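Transcriptional regulator, TetR family (Agrobacterium tumefaciens, PDB 2G7S) probably acts as a transcriptional regulator that, as in other TetR-family proteins, binds operator DNA through an N-terminal helix-turn-helix domain and responds to an effector in its C-terminal domain. Local coordinates at residues 71-74 / 75-79; 18-21 / 22-25; 151-154 / 155-158; 86-89 / 90-94. All coordinates share one frame; numbering follows the deposited sequence. Where two conformers were deposited one is given.

Contact 1 (71-74 / 75-79)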
loop_
_atom_site.group_PDB
_atom_site.type_symbol
_atom_site.label_atom_id
_atom_site.label_comp_id
_atom_site.label_asym_id
_atom_site.label_seq_id
_atom_site.Cartn_x
_atom_site.Cartn_y
_atom_site.Cartn_z
ATOM N N ILE A 71 8.659 19.076 0.879
ATOM C CA ILE A 71 7.579 19.548 1.735
ATOM C C ILE A 71 7.996 20.772 2.546
ATOM O O ILE A 71 7.135 21.621 2.893
ATOM C CB ILE A 71 6.990 18.411 2.642
ATOM C CG1 ILE A 71 7.964 17.860 3.696
ATOM C CG2 ILE A 71 6.416 17.309 1.734
ATOM C CD1 ILE A 71 7.451 16.587 4.428
ATOM N N ALA A 72 9.296 20.886 2.862
ATOM C CA ALA A 72 9.792 22.109 3.464
ATOM C C ALA A 72 9.633 23.323 2.558
ATOM O O ALA A 72 9.304 24.445 3.052
ATOM C CB ALA A 72 11.235 21.985 3.827
ATOM N N GLU A 73 9.884 23.148 1.263
ATOM C CA GLU A 73 9.736 24.234 0.283
ATOM C C GLU A 73 8.274 24.619 0.210
ATOM O O GLU A 73 7.957 25.854 0.098
ATOM C CB GLU A 73 10.346 23.819 -1.074
ATOM C CG GLU A 73 10.108 24.846 -2.172
ATOM C CD GLU A 73 11.381 25.470 -2.652
ATOM O OE1 GLU A 73 11.898 24.985 -3.700
ATOM O OE2 GLU A 73 11.872 26.431 -1.994
ATOM N N LEU A 74 7.348 23.657 0.290
ATOM C CA LEU A 74 5.908 23.999 0.336
ATOM C C LEU A 74 5.597 24.829 1.515
ATOM O O LEU A 74 4.910 25.909 1.406
ATOM C CB LEU A 74 5.015 22.761 0.501
ATOM C CG LEU A 74 5.055 21.827 -0.697
ATOM C CD1 LEU A 74 4.102 20.620 -0.533
ATOM C CD2 LEU A 74 4.778 22.580 -2.055
ATOM N N GLU A 75 6.081 24.398 2.668
ATOM C CA GLU A 75 5.864 25.073 3.906
ATOM C C GLU A 75 6.437 26.487 3.841
ATOM O O GLU A 75 5.801 27.473 4.270
ATOM C CB GLU A 75 6.481 24.261 5.072
ATOM C CG GLU A 75 6.122 24.730 6.410
ATOM C CD GLU A 75 6.841 23.943 7.456
ATOM O OE1 GLU A 75 7.123 22.699 7.246
ATOM O OE2 GLU A 75 7.124 24.542 8.509
ATOM N N LYS A 76 7.632 26.657 3.288
ATOM C CA LYS A 76 8.244 27.982 3.162
ATOM C C LYS A 76 7.428 28.946 2.283
ATOM O O LYS A 76 7.287 30.118 2.649
ATOM C CB LYS A 76 9.561 27.851 2.488
ATOM C CG LYS A 76 10.370 29.138 2.495
ATOM C CD LYS A 76 11.739 28.993 1.769
ATOM C CE LYS A 76 11.556 29.017 0.296
ATOM N NZ LYS A 76 12.821 28.760 -0.371
ATOM N N ASN A 77 7.014 28.474 1.087
ATOM C CA ASN A 77 6.448 29.316 0.026
ATOM C C ASN A 77 4.959 29.633 0.274
ATOM O O ASN A 77 4.472 30.683 -0.142
ATOM C CB ASN A 77 6.620 28.645 -1.344
ATOM C CG ASN A 77 8.043 28.696 -1.815
ATOM O OD1 ASN A 77 8.763 29.611 -1.435
ATOM N ND2 ASN A 77 8.460 27.729 -2.627
ATOM N N ILE A 78 4.253 28.789 1.005
ATOM C CA ILE A 78 2.800 28.852 1.121
ATOM C C ILE A 78 2.442 29.232 2.569
ATOM O O ILE A 78 2.846 28.572 3.492
ATOM C CB ILE A 78 2.183 27.468 0.746
ATOM C CG1 ILE A 78 2.646 27.044 -0.620
ATOM C CG2 ILE A 78 0.701 27.497 0.885
ATOM C CD1 ILE A 78 2.261 25.522 -0.904
ATOM N N SER A 79 1.676 30.314 2.723
ATOM C CA SER A 79 1.339 30.747 4.090
ATOM C C SER A 79 0.255 29.938 4.803
ATOM O O SER A 79 0.350 29.684 6.028
ATOM C CB SER A 79 1.012 32.237 4.116
ATOM O OG SER A 79 -0.088 32.500 3.264
HETATM O O HOH W 1 11.787 28.433 -3.371
#

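Contact 2 (18-21 / 22-25)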
loop_
_atom_site.group_PDB
_atom_site.type_symbol
_atom_site.label_atom_id
_atom_site.label_comp_id
_atom_site.label_asym_id
_atom_site.label_seq_id
_atom_site.Cartn_x
_atom_site.Cartn_y
_atom_site.Cartn_z
ATOM N N ARG A 18 16.520 3.514 -7.937
ATOM C CA ARG A 18 15.273 4.183 -7.442
ATOM C C ARG A 18 14.145 3.922 -8.466
ATOM O O ARG A 18 13.009 3.585 -8.082
ATOM C CB ARG A 18 15.500 5.662 -7.256
ATOM C CG ARG A 18 14.253 6.170 -6.506
ATOM C CD ARG A 18 14.035 7.552 -6.180
ATOM N NE ARG A 18 15.179 8.195 -5.609
ATOM C CZ ARG A 18 15.168 9.500 -5.259
ATOM N NH1 ARG A 18 14.043 10.203 -5.437
ATOM N NH2 ARG A 18 16.289 10.069 -4.787
ATOM N N THR A 19 14.415 4.107 -9.757
ATOM C CA THR A 19 13.355 3.896 -10.727
ATOM C C THR A 19 12.890 2.445 -10.712
ATOM O O THR A 19 11.690 2.172 -10.738
ATOM C CB THR A 19 13.905 4.287 -12.115
ATOM O OG1 THR A 19 14.257 5.667 -12.054
ATOM C CG2 THR A 19 12.900 4.050 -13.207
ATOM N N LEU A 20 13.830 1.503 -10.585
ATOM C CA LEU A 20 13.438 0.083 -10.585
ATOM C C LEU A 20 12.621 -0.271 -9.328
ATOM O O LEU A 20 11.675 -1.054 -9.389
ATOM C CB LEU A 20 14.663 -0.886 -10.704
ATOM C CG LEU A 20 15.519 -0.630 -11.993
ATOM C CD1 LEU A 20 16.704 -1.571 -11.938
ATOM C CD2 LEU A 20 14.630 -0.889 -13.240
ATOM N N ILE A 21 13.041 0.256 -8.163
ATOM C CA ILE A 21 12.379 -0.107 -6.937
ATOM C C ILE A 21 10.922 0.427 -6.909
ATOM O O ILE A 21 10.023 -0.218 -6.291
ATOM C CB ILE A 21 13.206 0.325 -5.729
ATOM C CG1 ILE A 21 13.179 -0.653 -4.607
ATOM C CG2 ILE A 21 13.089 1.794 -5.468
ATOM C CD1 ILE A 21 14.237 -0.420 -3.511
ATOM N N ILE A 22 10.680 1.569 -7.567
ATOM C CA ILE A 22 9.319 2.085 -7.632
ATOM C C ILE A 22 8.397 1.228 -8.481
ATOM O O ILE A 22 7.149 1.267 -8.330
ATOM C CB ILE A 22 9.388 3.592 -8.038
ATOM C CG1 ILE A 22 9.986 4.390 -6.901
ATOM C CG2 ILE A 22 7.994 4.141 -8.368
ATOM C CD1 ILE A 22 10.423 5.783 -7.389
ATOM N N ARG A 23 8.963 0.419 -9.369
ATOM C CA ARG A 23 8.125 -0.486 -10.138
ATOM C C ARG A 23 7.652 -1.705 -9.375
ATOM O O ARG A 23 6.559 -2.218 -9.610
ATOM C CB ARG A 23 8.830 -0.943 -11.414
ATOM C CG ARG A 23 8.954 0.185 -12.463
ATOM C CD ARG A 23 10.148 -0.026 -13.343
ATOM N NE ARG A 23 10.387 -1.391 -13.816
ATOM C CZ ARG A 23 11.330 -2.187 -13.310
ATOM N NH1 ARG A 23 12.025 -1.776 -12.284
ATOM N NH2 ARG A 23 11.574 -3.387 -13.817
ATOM N N GLY A 24 8.514 -2.242 -8.514
ATOM C CA GLY A 24 8.201 -3.553 -7.908
ATOM C C GLY A 24 8.798 -3.851 -6.566
ATOM O O GLY A 24 8.706 -5.010 -6.204
ATOM N N GLY A 25 9.434 -2.889 -5.889
ATOM C CA GLY A 25 9.985 -3.124 -4.579
ATOM C C GLY A 25 11.364 -3.784 -4.574
ATOM O O GLY A 25 12.026 -4.007 -5.607
#

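Contact 3 (151-154 / 155-158)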
loop_
_atom_site.group_PDB
_atom_site.type_symbol
_atom_site.label_atom_id
_atom_site.label_comp_id
_atom_site.label_asym_id
_atom_site.label_seq_id
_atom_site.Cartn_x
_atom_site.Cartn_y
_atom_site.Cartn_z
ATOM N N THR A 151 -12.027 16.704 13.819
ATOM C CA THR A 151 -12.529 15.777 14.839
ATOM C C THR A 151 -11.340 14.918 15.281
ATOM O O THR A 151 -10.694 14.325 14.426
ATOM C CB THR A 151 -13.620 14.919 14.209
ATOM O OG1 THR A 151 -14.741 15.787 13.897
ATOM C CG2 THR A 151 -14.050 13.807 15.140
ATOM N N GLY A 152 -11.050 14.863 16.580
ATOM C CA GLY A 152 -9.876 14.126 17.043
ATOM C C GLY A 152 -8.634 14.994 16.943
ATOM O O GLY A 152 -8.699 16.146 16.549
ATOM N N THR A 153 -7.507 14.422 17.324
ATOM C CA THR A 153 -6.302 15.242 17.414
ATOM C C THR A 153 -5.662 15.481 16.054
ATOM O O THR A 153 -5.925 14.764 15.065
ATOM C CB THR A 153 -5.272 14.493 18.262
ATOM O OG1 THR A 153 -4.921 13.286 17.625
ATOM C CG2 THR A 153 -5.852 14.200 19.693
ATOM N N ALA A 154 -4.750 16.438 16.007
ATOM C CA ALA A 154 -4.004 16.661 14.766
ATOM C C ALA A 154 -3.221 15.412 14.388
ATOM O O ALA A 154 -3.215 15.044 13.201
ATOM C CB ALA A 154 -3.048 17.827 14.939
ATOM N N ARG A 155 -2.558 14.766 15.355
ATOM C CA ARG A 155 -1.791 13.532 14.977
ATOM C C ARG A 155 -2.711 12.453 14.423
ATOM O O ARG A 155 -2.380 11.780 13.423
ATOM C CB ARG A 155 -1.079 12.981 16.221
ATOM C CG ARG A 155 -0.414 11.620 16.010
ATOM C CD ARG A 155 0.757 11.748 15.092
ATOM N NE ARG A 155 1.871 12.365 15.817
ATOM C CZ ARG A 155 3.104 12.553 15.304
ATOM N NH1 ARG A 155 3.380 12.241 14.018
ATOM N NH2 ARG A 155 4.070 13.050 16.067
ATOM N N ALA A 156 -3.895 12.252 15.034
ATOM C CA ALA A 156 -4.764 11.197 14.494
ATOM C C ALA A 156 -5.227 11.530 13.080
ATOM O O ALA A 156 -5.301 10.648 12.192
ATOM C CB ALA A 156 -6.015 11.013 15.385
ATOM N N ASN A 157 -5.481 12.817 12.830
ATOM C CA ASN A 157 -5.840 13.221 11.464
ATOM C C ASN A 157 -4.664 13.100 10.499
ATOM O O ASN A 157 -4.882 12.781 9.312
ATOM C CB ASN A 157 -6.405 14.625 11.473
ATOM C CG ASN A 157 -7.874 14.610 11.895
ATOM O OD1 ASN A 157 -8.756 14.414 11.064
ATOM N ND2 ASN A 157 -8.122 14.778 13.211
ATOM N N ALA A 158 -3.463 13.398 10.961
ATOM C CA ALA A 158 -2.275 13.199 10.104
ATOM C C ALA A 158 -2.125 11.726 9.702
ATOM O O ALA A 158 -1.776 11.404 8.567
ATOM C CB ALA A 158 -1.009 13.614 10.888
HETATM O O HOH W 2 -11.287 15.571 11.351
#

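Contact 4 (86-89 / 90-94)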
loop_
_atom_site.group_PDB
_atom_site.type_symbol
_atom_site.label_atom_id
_atom_site.label_comp_id
_atom_site.label_asym_id
_atom_site.label_seq_id
_atom_site.Cartn_x
_atom_site.Cartn_y
_atom_site.Cartn_z
ATOM N N ARG A 86 -2.988 21.140 0.324
ATOM C CA ARG A 86 -3.496 21.025 -1.050
ATOM C C ARG A 86 -2.302 20.937 -2.027
ATOM O O ARG A 86 -2.339 20.186 -3.052
ATOM C CB ARG A 86 -4.298 22.295 -1.422
ATOM C CG ARG A 86 -5.140 22.114 -2.743
ATOM C CD ARG A 86 -5.769 23.459 -3.246
ATOM N NE ARG A 86 -6.411 24.153 -2.135
ATOM C CZ ARG A 86 -7.594 23.818 -1.644
ATOM N NH1 ARG A 86 -8.300 22.833 -2.238
ATOM N NH2 ARG A 86 -8.107 24.453 -0.558
ATOM N N ALA A 87 -1.225 21.687 -1.751
ATOM C CA ALA A 87 -0.068 21.643 -2.653
ATOM C C ALA A 87 0.651 20.299 -2.566
ATOM O O ALA A 87 1.202 19.816 -3.565
ATOM C CB ALA A 87 0.937 22.784 -2.316
ATOM N N TYR A 88 0.649 19.684 -1.396
ATOM C CA TYR A 88 1.241 18.326 -1.249
ATOM C C TYR A 88 0.447 17.310 -2.094
ATOM O O TYR A 88 1.061 16.471 -2.804
ATOM C CB TYR A 88 1.253 18.008 0.269
ATOM C CG TYR A 88 1.578 16.577 0.573
ATOM C CD1 TYR A 88 2.850 16.079 0.478
ATOM C CD2 TYR A 88 0.591 15.713 0.968
ATOM C CE1 TYR A 88 3.118 14.687 0.777
ATOM C CE2 TYR A 88 0.851 14.385 1.254
ATOM C CZ TYR A 88 2.077 13.880 1.160
ATOM O OH TYR A 88 2.330 12.550 1.478
ATOM N N ILE A 89 -0.881 17.370 -2.042
ATOM C CA ILE A 89 -1.700 16.527 -2.887
ATOM C C ILE A 89 -1.359 16.757 -4.361
ATOM O O ILE A 89 -1.292 15.809 -5.161
ATOM C CB ILE A 89 -3.199 16.745 -2.610
ATOM C CG1 ILE A 89 -3.525 16.184 -1.220
ATOM C CG2 ILE A 89 -4.129 16.121 -3.717
ATOM C CD1 ILE A 89 -4.960 16.381 -0.838
ATOM N N GLY A 90 -1.201 18.031 -4.725
ATOM C CA GLY A 90 -0.864 18.363 -6.131
ATOM C C GLY A 90 0.486 17.826 -6.556
ATOM O O GLY A 90 0.666 17.383 -7.726
ATOM N N TYR A 91 1.432 17.825 -5.625
ATOM C CA TYR A 91 2.769 17.291 -5.920
ATOM C C TYR A 91 2.624 15.817 -6.298
ATOM O O TYR A 91 3.166 15.377 -7.313
ATOM C CB TYR A 91 3.631 17.429 -4.664
ATOM C CG TYR A 91 4.822 16.495 -4.674
ATOM C CD1 TYR A 91 5.930 16.721 -5.532
ATOM C CD2 TYR A 91 4.809 15.348 -3.898
ATOM C CE1 TYR A 91 7.006 15.808 -5.516
ATOM C CE2 TYR A 91 5.868 14.469 -3.902
ATOM C CZ TYR A 91 6.935 14.703 -4.686
ATOM O OH TYR A 91 7.972 13.697 -4.622
ATOM N N TRP A 92 1.866 15.042 -5.537
ATOM C CA TRP A 92 1.740 13.598 -5.865
ATOM C C TRP A 92 0.942 13.393 -7.175
ATOM O O TRP A 92 1.263 12.508 -7.958
ATOM C CB TRP A 92 1.111 12.818 -4.711
ATOM C CG TRP A 92 2.163 12.405 -3.796
ATOM C CD1 TRP A 92 2.333 12.780 -2.458
ATOM C CD2 TRP A 92 3.250 11.509 -4.100
ATOM N NE1 TRP A 92 3.489 12.169 -1.956
ATOM C CE2 TRP A 92 4.065 11.400 -2.945
ATOM C CE3 TRP A 92 3.592 10.779 -5.244
ATOM C CZ2 TRP A 92 5.207 10.587 -2.903
ATOM C CZ3 TRP A 92 4.752 9.997 -5.211
ATOM C CH2 TRP A 92 5.556 9.952 -4.036
ATOM N N GLU A 93 -0.078 14.224 -7.405
ATOM C CA GLU A 93 -0.770 14.125 -8.692
ATOM C C GLU A 93 0.155 14.364 -9.842
ATOM O O GLU A 93 0.088 13.643 -10.895
ATOM C CB GLU A 93 -1.913 15.138 -8.769
ATOM C CG GLU A 93 -3.016 14.749 -7.842
ATOM C CD GLU A 93 -4.161 15.782 -7.751
ATOM O OE1 GLU A 93 -3.901 16.983 -8.010
ATOM O OE2 GLU A 93 -5.294 15.371 -7.458
ATOM N N GLY A 94 1.052 15.332 -9.715
ATOM C CA GLY A 94 2.032 15.540 -10.809
ATOM C C GLY A 94 2.982 14.354 -10.979
ATOM O O GLY A 94 3.400 14.037 -12.104
HETATM O O HOH W 3 4.693 11.591 0.694
#

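Contact 1 (71-74 / 75-79)
Glu-73 reaches Lys-76 because its CG stands anti to the backbone N (chi1 174°) and the chain then bends at chi2, turning the carboxylate along the helix toward the lysine. Lys-76 starts out the same way and bends at chi3 (77°), which brings its ammonium alongside the glutamate. The two side chains point the same way, and NZ of Lys-76 meets OE2 of Glu-73 at 3.0 Å, a hydrogen-bonded salt bridge of i to i+3 spacing. The Asn-77 amide packs against the glutamate chain, ND2 of Asn-77 3.4 Å from CG of Glu-73, with the carboxylate and amide planes 20° apart. This polar side belongs to the last turns of helix 52-77, where Ile-78 is the first residue to leave helical backbone angles. Its N is still held by O of Leu-74 at 3.0 Å, so the i to i+4 pattern carries one residue past the last helical one. On the apolar side Leu-74 and Ile-78 lie side by side, CD2 of the former 4.0 Å from CD1 of the latter, and both rest on Ala-87 of helix 81-98. Glu-75 turns elsewhere, its OE1 hydrogen-bonded to NE1 of Trp-134.

Contact 2 (18-21 / 22-25)
The carbonyl oxygen of Ile-21 is gripped by two backbone donors: N of Gly-25 at 2.8 Å, a sound bond, and N of Gly-24 at 3.4 Å, a weak one. One residue earlier, O of Leu-20 takes N of Arg-23 at 3.1 Å, the donor 65° out of the carbonyl plane, and also a weak bond from N of Gly-24. The i to i+3 bond is consistent with a locally tightened turn. A regular i to i+4 bond, N of Ile-22 to O of Arg-18, precedes it. Beside that bond the side chains of Arg-18 and Ile-22 lie side by side, pointing the same way, CG of the arginine 3.9 Å from CD1 of the isoleucine, while the arginine's guanidinium extends to Glu-66 and Gln-62 on helix 52-77. In the conformer given for Arg-23 a guanidinium face lies over CD2 of Leu-20, but the approach is implausibly close and the placement doubtful. Arg-23 also packs on Val-115 of the second subunit. Gly-25 then leaves helical angles with positive phi (83°), readily adopted by a residue without a side chain. The arrangement is typical of a helix C-terminus that runs out at a glycine with positive phi, here in the first helix of a TetR-type, probably DNA-binding, domain.

Contact 3 (151-154 / 155-158)
The carboxamide of Asn-157 is ringed at its edges by loop groups: O of Thr-151 and O of Thr-153 both lie near the amide plane, each 9° out of it, at the ND2 end, and a water sits at the OD1 end. ND2 of Asn-157 donates to O of Thr-151 and to O of Thr-153, 2.9 Å in each case, and the two N-H...O angles are equally straight at 166°. Seen from the acceptors the approach is different, for ND2 stands well above each carbonyl plane rather than on a lone pair. Water 2 donates to OD1 of Asn-157 and accepts from N of Thr-151, 2.8 Å from each atom. Three bonds thus fix the rotation of the amide, and every one leads to loop 151-153 directly or through the water. O of Thr-153 has a second donor, N of Asn-157 at 3.0 Å, so one carbonyl serves both the helix and the side chain. Thr-153 also turns its OG1 between backbone N and carbonyl carbon (chi1 63°), where it accepts from N of Ala-156 at 3.0 Å. Gly-152, with positive phi, carries the chain between the two carbonyls. Farther along, Arg-155 swings away to Ser-132 and Asp-133 of helix 118-144. The OG1 bond makes Thr-153 the N-cap of helix 154-173, and Asn-157, four residues after the cap, adds bonds back to the incoming loop.

Contact 4 (86-89 / 90-94)
Tyr-88 offers one ring face to the edge of Trp-92, whose CD1 lies over it at 3.8 Å from CZ of Tyr-88. The planes stand at 90° and the centroids of the tyrosine ring and the indole five-membered ring are 5.2 Å apart, an offset edge-to-face pair. Tyr-88 directs its CG anti to the backbone N (chi1 169°), and thereby lies alongside the indole one turn later, both side chains pointing the same way. Their backbones are joined as well, N of Trp-92 to O of Tyr-88 at 3.2 Å. The polar ends come near each other, OH of Tyr-88 3.6 Å from NE1 of Trp-92, and water 3 bridges them. Its oxygen is 2.7 Å from OH of Tyr-88 and 3.0 Å from NE1 of Trp-92. This water lies in the plane of both rings, at their edges, and accepts from the indole. One face of Trp-92 is met by CE2 of Tyr-91, 3.7 Å above it and offset toward the rim. Around the pair, Phe-161 and Val-165 of helix 154-173 pack on Tyr-88, and Met-169 on Trp-92. On another side of the helix the carboxylate of Glu-93 forms a salt bridge with Arg-186 of helix 180-192. For the buried aromatics the chemistry implies a largely apolar pair whose indole N-H is satisfied by a water that the tyrosine hydroxyl shares.

Along the chain the order is contact 2, contact 1, contact 4, contact 3. Contact 2 lies at the C-terminal end of helix 6-24 in the TetR-family N-terminal region, whereas contacts 3 and 4 both belong to the TetR-like C-terminal domain. Contacts 1 and 4 are neighbours on successive helices, 52-77 and 81-98, with centres 13 Å apart; they touch where CD1 of Ile-78 meets CB of Ala-87 at 3.4 Å. Contact 3 starts helix 154-173, and its centre is 21 Å from those of contacts 1 and 4. Contacts 2 and 3, centres 32 Å apart, lie on opposite sides of the chain's centre. Helix 52-77, packing against helices 6-24 and 81-98, therefore joins the probable DNA-binding part to the C-terminal bundle.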